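Local coordinates for free methionine-R-sulfoxide reductase (Saccharomyces cerevisiae, PDB 1F5M), which catalyses the thioredoxin-dependent reduction of free L-methionine (R)-S-oxide to methionine and takes part in protection against oxidative stress, at residues B[9-12]-B[13-16]; B[74-77]-B[78-81]; B[163-166]-B[167-170]. All coordinates share one frame; numbering follows the deposited sequence.

The three contacts illustrate how local contacts, backbone bonds and side chains together, occur in separate parts of one GAF-type fold: a turn in the N-terminal arm, a hairpin loop and the C-terminal helix. Interactions 1 and 2 lie on opposite sides of the chain's centre, about 34 Å apart centre to centre. Interaction 3 sits between them in the layered fold, its centre about 20 Å from that of interaction 1 and 22 Å from that of interaction 2, and none of the three touches another. The C91-C125 disulfide formed in this structure involves none of their residues. Interaction 1 nevertheless packs against K88, V89 and A90 of the second subunit, just before C91 of that chain.

Interaction 1 of 3, residues B[9-12]-B[13-16]; sequences HADH and VNYS
V13 begins the second half of a tight turn, its backbone N pointing back to A10 O at 3.0 Å, a bond whose exact geometry is less certain because V13 N is modelled very close to a neighbour. The valine methyl CG2 lies near the H12 carbonyl, and its side chain meets H55 of helix 42-59 and K88 of the second subunit.

N14 then grips the turn twice. Its N donates to D11 O at 3.1 Å, and its side-chain ND2 donates to D11 OD1 at 2.9 Å, nearly straight at 165°. D11 OD1 is met on its anti side, by a donor tilted out of the carboxylate plane, and itself lies almost in the amide plane of N14, although the carboxylate and amide planes are turned 65° apart. The other carboxylate oxygen, D11 OD2, takes the backbone N of H8, while N14 OD1 accepts from K88 NZ of the second subunit. With partners at both ends, the amide has its rotation fixed and links the turn to the neighbouring chain.

At Y15 the ring comes back toward the turn, because CG sits between the backbone N and the carbonyl carbon (chi1 46°). Its edge atom CE2 meets H12 O in the ring plane at 3.4 Å, while the side chain also touches helices 21-36 and 42-59.

Successive bonds from residue i+3 back to residue i mark a short 3-10 turn, here an N-terminal arm docking on the helical layer and on the second subunit.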
ATOM      1  N   HIS B   9     -11.517 -11.101   3.530  1.00 23.97           N
ATOM      2  CA  HIS B   9     -10.364 -10.851   2.664  1.00 23.05           C
ATOM      3  C   HIS B   9      -9.051 -10.940   3.422  1.00 23.13           C
ATOM      4  O   HIS B   9      -8.069 -11.511   2.933  1.00 22.82           O
ATOM      5  CB  HIS B   9     -10.467  -9.463   1.989  1.00 22.18           C
ATOM      6  CG  HIS B   9     -11.397  -9.433   0.824  1.00 22.29           C
ATOM      7  ND1 HIS B   9     -12.764  -9.510   0.962  1.00 24.62           N
ATOM      8  CD2 HIS B   9     -11.158  -9.392  -0.503  1.00 25.47           C
ATOM      9  CE1 HIS B   9     -13.327  -9.522  -0.229  1.00 23.78           C
ATOM     10  NE2 HIS B   9     -12.375  -9.448  -1.137  1.00 24.48           N
ATOM     11  N   ALA B  10      -9.043 -10.401   4.632  1.00 23.66           N
ATOM     12  CA  ALA B  10      -7.838 -10.393   5.451  1.00 23.74           C
ATOM     13  C   ALA B  10      -7.239 -11.788   5.736  1.00 24.85           C
ATOM     14  O   ALA B  10      -6.035 -11.918   6.003  1.00 22.81           O
ATOM     15  CB  ALA B  10      -8.131  -9.662   6.755  1.00 19.04           C
ATOM     16  N   ASP B  11      -8.066 -12.830   5.627  1.00 25.03           N
ATOM     17  CA  ASP B  11      -7.632 -14.189   5.910  1.00 25.27           C
ATOM     18  C   ASP B  11      -6.587 -14.758   4.977  1.00 24.68           C
ATOM     19  O   ASP B  11      -5.966 -15.764   5.270  1.00 24.59           O
ATOM     20  CB  ASP B  11      -8.840 -15.128   5.998  1.00 24.63           C
ATOM     21  CG  ASP B  11      -9.695 -14.863   7.237  1.00 28.64           C
ATOM     22  OD1 ASP B  11      -9.143 -14.683   8.353  1.00 30.52           O
ATOM     23  OD2 ASP B  11     -10.923 -14.844   7.105  1.00 27.38           O
ATOM     24  N   HIS B  12      -6.375 -14.123   3.842  1.00 22.95           N
ATOM     25  CA  HIS B  12      -5.338 -14.600   2.953  1.00 23.74           C
ATOM     26  C   HIS B  12      -3.982 -14.421   3.594  1.00 24.61           C
ATOM     27  O   HIS B  12      -2.973 -15.004   3.169  1.00 24.42           O
ATOM     28  CB  HIS B  12      -5.363 -13.800   1.662  1.00 22.36           C
ATOM     29  CG  HIS B  12      -6.486 -14.179   0.766  1.00 24.50           C
ATOM     30  ND1 HIS B  12      -6.461 -15.313  -0.019  1.00 23.93           N
ATOM     31  CD2 HIS B  12      -7.688 -13.596   0.555  1.00 23.92           C
ATOM     32  CE1 HIS B  12      -7.595 -15.404  -0.683  1.00 24.91           C
ATOM     33  NE2 HIS B  12      -8.356 -14.375  -0.351  1.00 25.60           N
ATOM     34  N   VAL B  13      -3.954 -13.604   4.633  1.00 25.16           N
ATOM     35  CA  VAL B  13      -2.713 -13.283   5.300  1.00 24.63           C
ATOM     36  C   VAL B  13      -2.727 -13.826   6.737  1.00 25.28           C
ATOM     37  O   VAL B  13      -1.846 -13.531   7.547  1.00 24.45           O
ATOM     38  CB  VAL B  13      -2.549 -11.721   5.185  1.00 27.19           C
ATOM     39  CG1 VAL B  13      -2.080 -11.124   6.444  1.00 30.73           C
ATOM     40  CG2 VAL B  13      -1.670 -11.387   3.983  1.00 25.53           C
ATOM     41  N   ASN B  14      -3.734 -14.646   7.043  1.00 26.41           N
ATOM     42  CA  ASN B  14      -3.850 -15.233   8.373  1.00 29.96           C
ATOM     43  C   ASN B  14      -3.597 -16.724   8.258  1.00 33.26           C
ATOM     44  O   ASN B  14      -4.486 -17.482   7.855  1.00 35.63           O
ATOM     45  CB  ASN B  14      -5.256 -15.011   8.968  1.00 29.25           C
ATOM     46  CG  ASN B  14      -5.542 -13.547   9.282  1.00 30.53           C
ATOM     47  OD1 ASN B  14      -4.650 -12.798   9.702  1.00 30.29           O
ATOM     48  ND2 ASN B  14      -6.790 -13.145   9.131  1.00 30.75           N
ATOM     49  N   TYR B  15      -2.379 -17.141   8.563  1.00 34.87           N
ATOM     50  CA  TYR B  15      -2.032 -18.555   8.536  1.00 36.41           C
ATOM     51  C   TYR B  15      -0.888 -18.761   9.504  1.00 36.93           C
ATOM     52  O   TYR B  15      -0.225 -17.805   9.900  1.00 36.13           O
ATOM     53  CB  TYR B  15      -1.640 -18.989   7.139  1.00 37.24           C
ATOM     54  CG  TYR B  15      -0.690 -18.043   6.475  1.00 38.98           C
ATOM     55  CD1 TYR B  15       0.691 -18.149   6.665  1.00 39.01           C
ATOM     56  CD2 TYR B  15      -1.171 -17.039   5.629  1.00 39.63           C
ATOM     57  CE1 TYR B  15       1.564 -17.277   6.024  1.00 38.75           C
ATOM     58  CE2 TYR B  15      -0.308 -16.165   4.991  1.00 39.77           C
ATOM     59  CZ  TYR B  15       1.048 -16.287   5.194  1.00 39.29           C
ATOM     60  OH  TYR B  15       1.857 -15.376   4.605  1.00 38.97           O
ATOM     61  N   SER B  16      -0.656 -20.007   9.886  1.00 37.11           N
ATOM     62  CA  SER B  16       0.381 -20.292  10.859  1.00 38.31           C
ATOM     63  C   SER B  16       1.759 -20.107  10.289  1.00 37.82           C
ATOM     64  O   SER B  16       1.982 -20.309   9.100  1.00 37.98           O
ATOM     65  CB  SER B  16       0.257 -21.720  11.399  1.00 36.38           C
ATOM     66  OG  SER B  16       1.345 -22.500  10.935  1.00 38.60           O
TER

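Interaction 2 of 3, residues B[74-77]-B[78-81]; sequences ASEE and NTLI
E76 and N78 turn their flat ends almost parallel, the carboxylate and amide planes lying only 12° apart, yet the two groups do not pair: N78 ND2 stays 4.0 Å from E76 OE2. Instead the glutamate chain, bent at chi2 (-64°), folds its carboxylate back over the turn. There OE1 comes within 2.7 Å of N78 N, a weak bond at a poor angle, and OE1 is modelled too close to a neighbour for its place to be sure. The backbone gives a firmer link, T79 N donating to E76 O at 3.2 Å. This bond closes a beta turn in the hairpin between strands 64-72 and 79-85 of the antiparallel GAF sheet, where T79 also pairs through its backbone with Q73. T79 holds its OG1 beside the backbone N (chi1 -68°), which sets the hydroxyl 3.3 Å from E76 OE1, a weak and unsettled contact; the stronger partner of this hydroxyl is Q95 NE2, on the edge strand 93-95. With an alanine here the carboxylate is gone, so N78 N and the T79 hydroxyl would probably lose a weak acceptor, while Q95 NE2 would still donate to that hydroxyl. N78 itself reaches beyond the turn to touch F96.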
ATOM      1  N   ALA B  74       3.862   5.759 -17.636  1.00 45.29           N
ATOM      2  CA  ALA B  74       3.292   5.675 -18.983  1.00 48.69           C
ATOM      3  C   ALA B  74       3.962   6.739 -19.856  1.00 50.23           C
ATOM      4  O   ALA B  74       4.448   6.457 -20.954  1.00 51.48           O
ATOM      5  CB  ALA B  74       1.792   5.914 -18.936  1.00 48.25           C
ATOM      6  N   SER B  75       3.986   7.963 -19.341  1.00 51.46           N
ATOM      7  CA  SER B  75       4.581   9.081 -20.036  1.00 52.75           C
ATOM      8  C   SER B  75       6.049   8.841 -20.429  1.00 53.43           C
ATOM      9  O   SER B  75       6.513   9.402 -21.420  1.00 53.42           O
ATOM     10  CB  SER B  75       4.454  10.339 -19.161  1.00 54.15           C
ATOM     11  OG  SER B  75       5.437  11.318 -19.504  1.00 57.11           O
ATOM     12  N   GLU B  76       6.780   8.020 -19.671  1.00 53.84           N
ATOM     13  CA  GLU B  76       8.193   7.760 -19.990  1.00 54.22           C
ATOM     14  C   GLU B  76       8.632   6.320 -19.660  1.00 54.03           C
ATOM     15  O   GLU B  76       8.793   5.964 -18.487  1.00 54.09           O
ATOM     16  CB  GLU B  76       9.074   8.763 -19.245  1.00 54.44           C
ATOM     17  CG  GLU B  76      10.303   9.192 -20.036  1.00 57.57           C
ATOM     18  CD  GLU B  76      11.279   8.038 -20.308  1.00 59.32           C
ATOM     19  OE1 GLU B  76      11.760   7.423 -19.321  1.00 57.87           O
ATOM     20  OE2 GLU B  76      11.565   7.760 -21.508  1.00 59.67           O
ATOM     21  N   GLU B  77       8.850   5.503 -20.692  1.00 53.07           N
ATOM     22  CA  GLU B  77       9.224   4.096 -20.483  1.00 52.20           C
ATOM     23  C   GLU B  77      10.662   3.820 -20.033  1.00 50.21           C
ATOM     24  O   GLU B  77      11.196   2.738 -20.306  1.00 49.79           O
ATOM     25  CB  GLU B  77       8.945   3.262 -21.747  1.00 54.20           C
ATOM     26  CG  GLU B  77       7.477   3.230 -22.247  1.00 58.08           C
ATOM     27  CD  GLU B  77       6.429   3.751 -21.241  1.00 58.73           C
ATOM     28  OE1 GLU B  77       6.361   4.991 -21.036  1.00 59.85           O
ATOM     29  OE2 GLU B  77       5.671   2.921 -20.666  1.00 58.58           O
ATOM     30  N   ASN B  78      11.281   4.803 -19.372  1.00 47.62           N
ATOM     31  CA  ASN B  78      12.636   4.688 -18.827  1.00 44.08           C
ATOM     32  C   ASN B  78      12.624   5.224 -17.406  1.00 40.95           C
ATOM     33  O   ASN B  78      13.671   5.539 -16.839  1.00 39.78           O
ATOM     34  CB  ASN B  78      13.654   5.488 -19.632  1.00 47.35           C
ATOM     35  CG  ASN B  78      14.445   4.619 -20.600  1.00 50.81           C
ATOM     36  OD1 ASN B  78      15.020   3.583 -20.215  1.00 52.68           O
ATOM     37  ND2 ASN B  78      14.488   5.039 -21.864  1.00 51.59           N
ATOM     38  N   THR B  79      11.427   5.326 -16.838  1.00 36.24           N
ATOM     39  CA  THR B  79      11.269   5.825 -15.493  1.00 33.47           C
ATOM     40  C   THR B  79      10.269   4.968 -14.719  1.00 28.94           C
ATOM     41  O   THR B  79       9.305   4.486 -15.289  1.00 27.41           O
ATOM     42  CB  THR B  79      10.817   7.287 -15.558  1.00 35.25           C
ATOM     43  OG1 THR B  79      11.904   8.048 -16.081  1.00 37.25           O
ATOM     44  CG2 THR B  79      10.453   7.824 -14.195  1.00 36.18           C
ATOM     45  N   LEU B  80      10.549   4.750 -13.430  1.00 27.04           N
ATOM     46  CA  LEU B  80       9.691   3.971 -12.519  1.00 25.70           C
ATOM     47  C   LEU B  80       9.027   4.947 -11.550  1.00 24.66           C
ATOM     48  O   LEU B  80       9.694   5.822 -11.004  1.00 25.45           O
ATOM     49  CB  LEU B  80      10.523   2.992 -11.693  1.00 28.13           C
ATOM     50  CG  LEU B  80      11.180   1.809 -12.420  1.00 28.27           C
ATOM     51  CD1 LEU B  80      12.158   1.120 -11.427  1.00 30.16           C
ATOM     52  CD2 LEU B  80      10.115   0.817 -12.881  1.00 26.25           C
ATOM     53  N   ILE B  81       7.735   4.791 -11.342  1.00 24.07           N
ATOM     54  CA  ILE B  81       6.979   5.643 -10.410  1.00 24.69           C
ATOM     55  C   ILE B  81       6.508   4.739  -9.256  1.00 22.95           C
ATOM     56  O   ILE B  81       6.041   3.610  -9.492  1.00 22.51           O
ATOM     57  CB  ILE B  81       5.719   6.204 -11.040  1.00 27.10           C
ATOM     58  CG1 ILE B  81       6.036   6.804 -12.402  1.00 30.98           C
ATOM     59  CG2 ILE B  81       5.128   7.289 -10.168  1.00 27.45           C
ATOM     60  CD1 ILE B  81       4.765   7.342 -13.044  1.00 38.99           C
TER

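Interaction 3 of 3, residues B[163-166]-B[167-170]; sequences KEFL and EKLA
K163 lays its extended chain across the carboxylate of E167 one helical turn on, its CE 3.3 Å from E167 OE2. This is helix 160-176, the C-terminal helix of the GAF domain, packed between the antiparallel sheet and helix 21-36. With CG opposite the backbone N (chi1 170°) and the rest of the chain extended, CE passes alongside the carboxylate and NZ runs on beyond it, so that K163 NZ remains 4.3 Å from E167 OE2, beyond a salt bridge. E167 OE2 is hydrogen-bonded to T110 OG1; at this separation the lysine probably adds only a weaker electrostatic pull.

A second pair, three residues apart, joins F165, whose ring packs on E22, L25 and L29 of helix 21-36, to the exposed K168. K168 runs extended toward F165 and brings its NZ to 4.7 Å from the ring centroid, 25° off the ring normal, in a cation-pi contact.

Toward the sheet the apolar contacts come from L166, on I133, V135 and I150, and A170, on I137 and I148. Alpha-helical bonds run along the backbone, A170 N to L166 O among them at 2.9 Å. L169 reaches Y32, and its CD2 ends 4.3 Å from CD2 of L166.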
ATOM      1  N   LYS B 163      13.549 -15.491  -5.669  1.00 21.31           N
ATOM      2  CA  LYS B 163      13.523 -15.058  -7.063  1.00 22.67           C
ATOM      3  C   LYS B 163      12.583 -15.922  -7.883  1.00 22.93           C
ATOM      4  O   LYS B 163      11.859 -15.426  -8.778  1.00 25.52           O
ATOM      5  CB  LYS B 163      14.923 -15.176  -7.692  1.00 22.31           C
ATOM      6  CG  LYS B 163      14.882 -14.948  -9.255  1.00 23.76           C
ATOM      7  CD  LYS B 163      16.251 -15.194  -9.924  1.00 24.21           C
ATOM      8  CE  LYS B 163      16.113 -15.237 -11.450  1.00 26.55           C
ATOM      9  NZ  LYS B 163      17.462 -15.402 -12.038  1.00 26.46           N
ATOM     10  N   GLU B 164      12.642 -17.232  -7.627  1.00 23.21           N
ATOM     11  CA  GLU B 164      11.843 -18.164  -8.381  1.00 23.04           C
ATOM     12  C   GLU B 164      10.367 -17.875  -8.132  1.00 23.53           C
ATOM     13  O   GLU B 164       9.599 -17.757  -9.101  1.00 23.93           O
ATOM     14  CB  GLU B 164      12.162 -19.612  -7.995  1.00 24.51           C
ATOM     15  CG  GLU B 164      11.443 -20.625  -8.855  1.00 27.69           C
ATOM     16  CD  GLU B 164      11.966 -22.038  -8.674  1.00 31.54           C
ATOM     17  OE1 GLU B 164      12.139 -22.693  -9.707  1.00 31.98           O
ATOM     18  OE2 GLU B 164      12.210 -22.498  -7.518  1.00 35.18           O
ATOM     19  N   PHE B 165       9.965 -17.764  -6.874  1.00 23.73           N
ATOM     20  CA  PHE B 165       8.550 -17.470  -6.591  1.00 26.86           C
ATOM     21  C   PHE B 165       8.142 -16.067  -7.009  1.00 26.66           C
ATOM     22  O   PHE B 165       7.010 -15.861  -7.484  1.00 28.28           O
ATOM     23  CB  PHE B 165       8.196 -17.688  -5.108  1.00 30.60           C
ATOM     24  CG  PHE B 165       7.804 -19.140  -4.775  1.00 37.82           C
ATOM     25  CD1 PHE B 165       8.715 -20.017  -4.144  1.00 39.71           C
ATOM     26  CD2 PHE B 165       6.533 -19.642  -5.130  1.00 39.48           C
ATOM     27  CE1 PHE B 165       8.375 -21.367  -3.869  1.00 40.97           C
ATOM     28  CE2 PHE B 165       6.166 -21.009  -4.864  1.00 40.27           C
ATOM     29  CZ  PHE B 165       7.086 -21.869  -4.230  1.00 41.91           C
ATOM     30  N   LEU B 166       9.023 -15.081  -6.852  1.00 24.27           N
ATOM     31  CA  LEU B 166       8.599 -13.736  -7.223  1.00 22.89           C
ATOM     32  C   LEU B 166       8.516 -13.592  -8.735  1.00 24.43           C
ATOM     33  O   LEU B 166       7.734 -12.770  -9.229  1.00 23.09           O
ATOM     34  CB  LEU B 166       9.527 -12.679  -6.651  1.00 22.28           C
ATOM     35  CG  LEU B 166       9.499 -12.546  -5.139  1.00 20.80           C
ATOM     36  CD1 LEU B 166      10.626 -11.581  -4.693  1.00 23.00           C
ATOM     37  CD2 LEU B 166       8.162 -11.997  -4.694  1.00 20.11           C
ATOM     38  N   GLU B 167       9.318 -14.353  -9.489  1.00 22.09           N
ATOM     39  CA  GLU B 167       9.221 -14.237 -10.942  1.00 23.69           C
ATOM     40  C   GLU B 167       7.936 -14.911 -11.400  1.00 23.65           C
ATOM     41  O   GLU B 167       7.412 -14.546 -12.429  1.00 25.80           O
ATOM     42  CB  GLU B 167      10.459 -14.829 -11.664  1.00 26.21           C
ATOM     43  CG  GLU B 167      11.697 -13.932 -11.466  1.00 28.61           C
ATOM     44  CD  GLU B 167      12.862 -14.237 -12.398  1.00 32.15           C
ATOM     45  OE1 GLU B 167      12.926 -15.370 -12.919  1.00 29.81           O
ATOM     46  OE2 GLU B 167      13.723 -13.332 -12.599  1.00 34.12           O
ATOM     47  N   LYS B 168       7.416 -15.883 -10.652  1.00 23.10           N
ATOM     48  CA  LYS B 168       6.160 -16.522 -11.051  1.00 24.87           C
ATOM     49  C   LYS B 168       5.041 -15.509 -10.786  1.00 25.51           C
ATOM     50  O   LYS B 168       4.103 -15.365 -11.584  1.00 24.42           O
ATOM     51  CB  LYS B 168       5.861 -17.736 -10.204  1.00 26.14           C
ATOM     52  CG  LYS B 168       6.632 -18.993 -10.595  1.00 28.31           C
ATOM     53  CD  LYS B 168       6.470 -20.076  -9.503  1.00 30.87           C
ATOM     54  CE  LYS B 168       7.232 -21.340  -9.905  1.00 32.54           C
ATOM     55  NZ  LYS B 168       7.213 -22.387  -8.849  1.00 34.23           N
ATOM     56  N   LEU B 169       5.186 -14.801  -9.670  1.00 21.20           N
ATOM     57  CA  LEU B 169       4.203 -13.806  -9.266  1.00 21.28           C
ATOM     58  C   LEU B 169       4.137 -12.660 -10.264  1.00 21.04           C
ATOM     59  O   LEU B 169       3.059 -12.129 -10.529  1.00 23.31           O
ATOM     60  CB  LEU B 169       4.539 -13.243  -7.878  1.00 20.04           C
ATOM     61  CG  LEU B 169       3.574 -12.145  -7.355  1.00 20.03           C
ATOM     62  CD1 LEU B 169       2.145 -12.719  -7.239  1.00 19.32           C
ATOM     63  CD2 LEU B 169       4.055 -11.669  -5.972  1.00 21.81           C
ATOM     64  N   ALA B 170       5.294 -12.261 -10.772  1.00 20.55           N
ATOM     65  CA  ALA B 170       5.395 -11.187 -11.725  1.00 21.33           C
ATOM     66  C   ALA B 170       4.656 -11.599 -12.998  1.00 24.08           C
ATOM     67  O   ALA B 170       4.005 -10.784 -13.637  1.00 26.02           O
ATOM     68  CB  ALA B 170       6.918 -10.860 -12.021  1.00 21.56           C
TER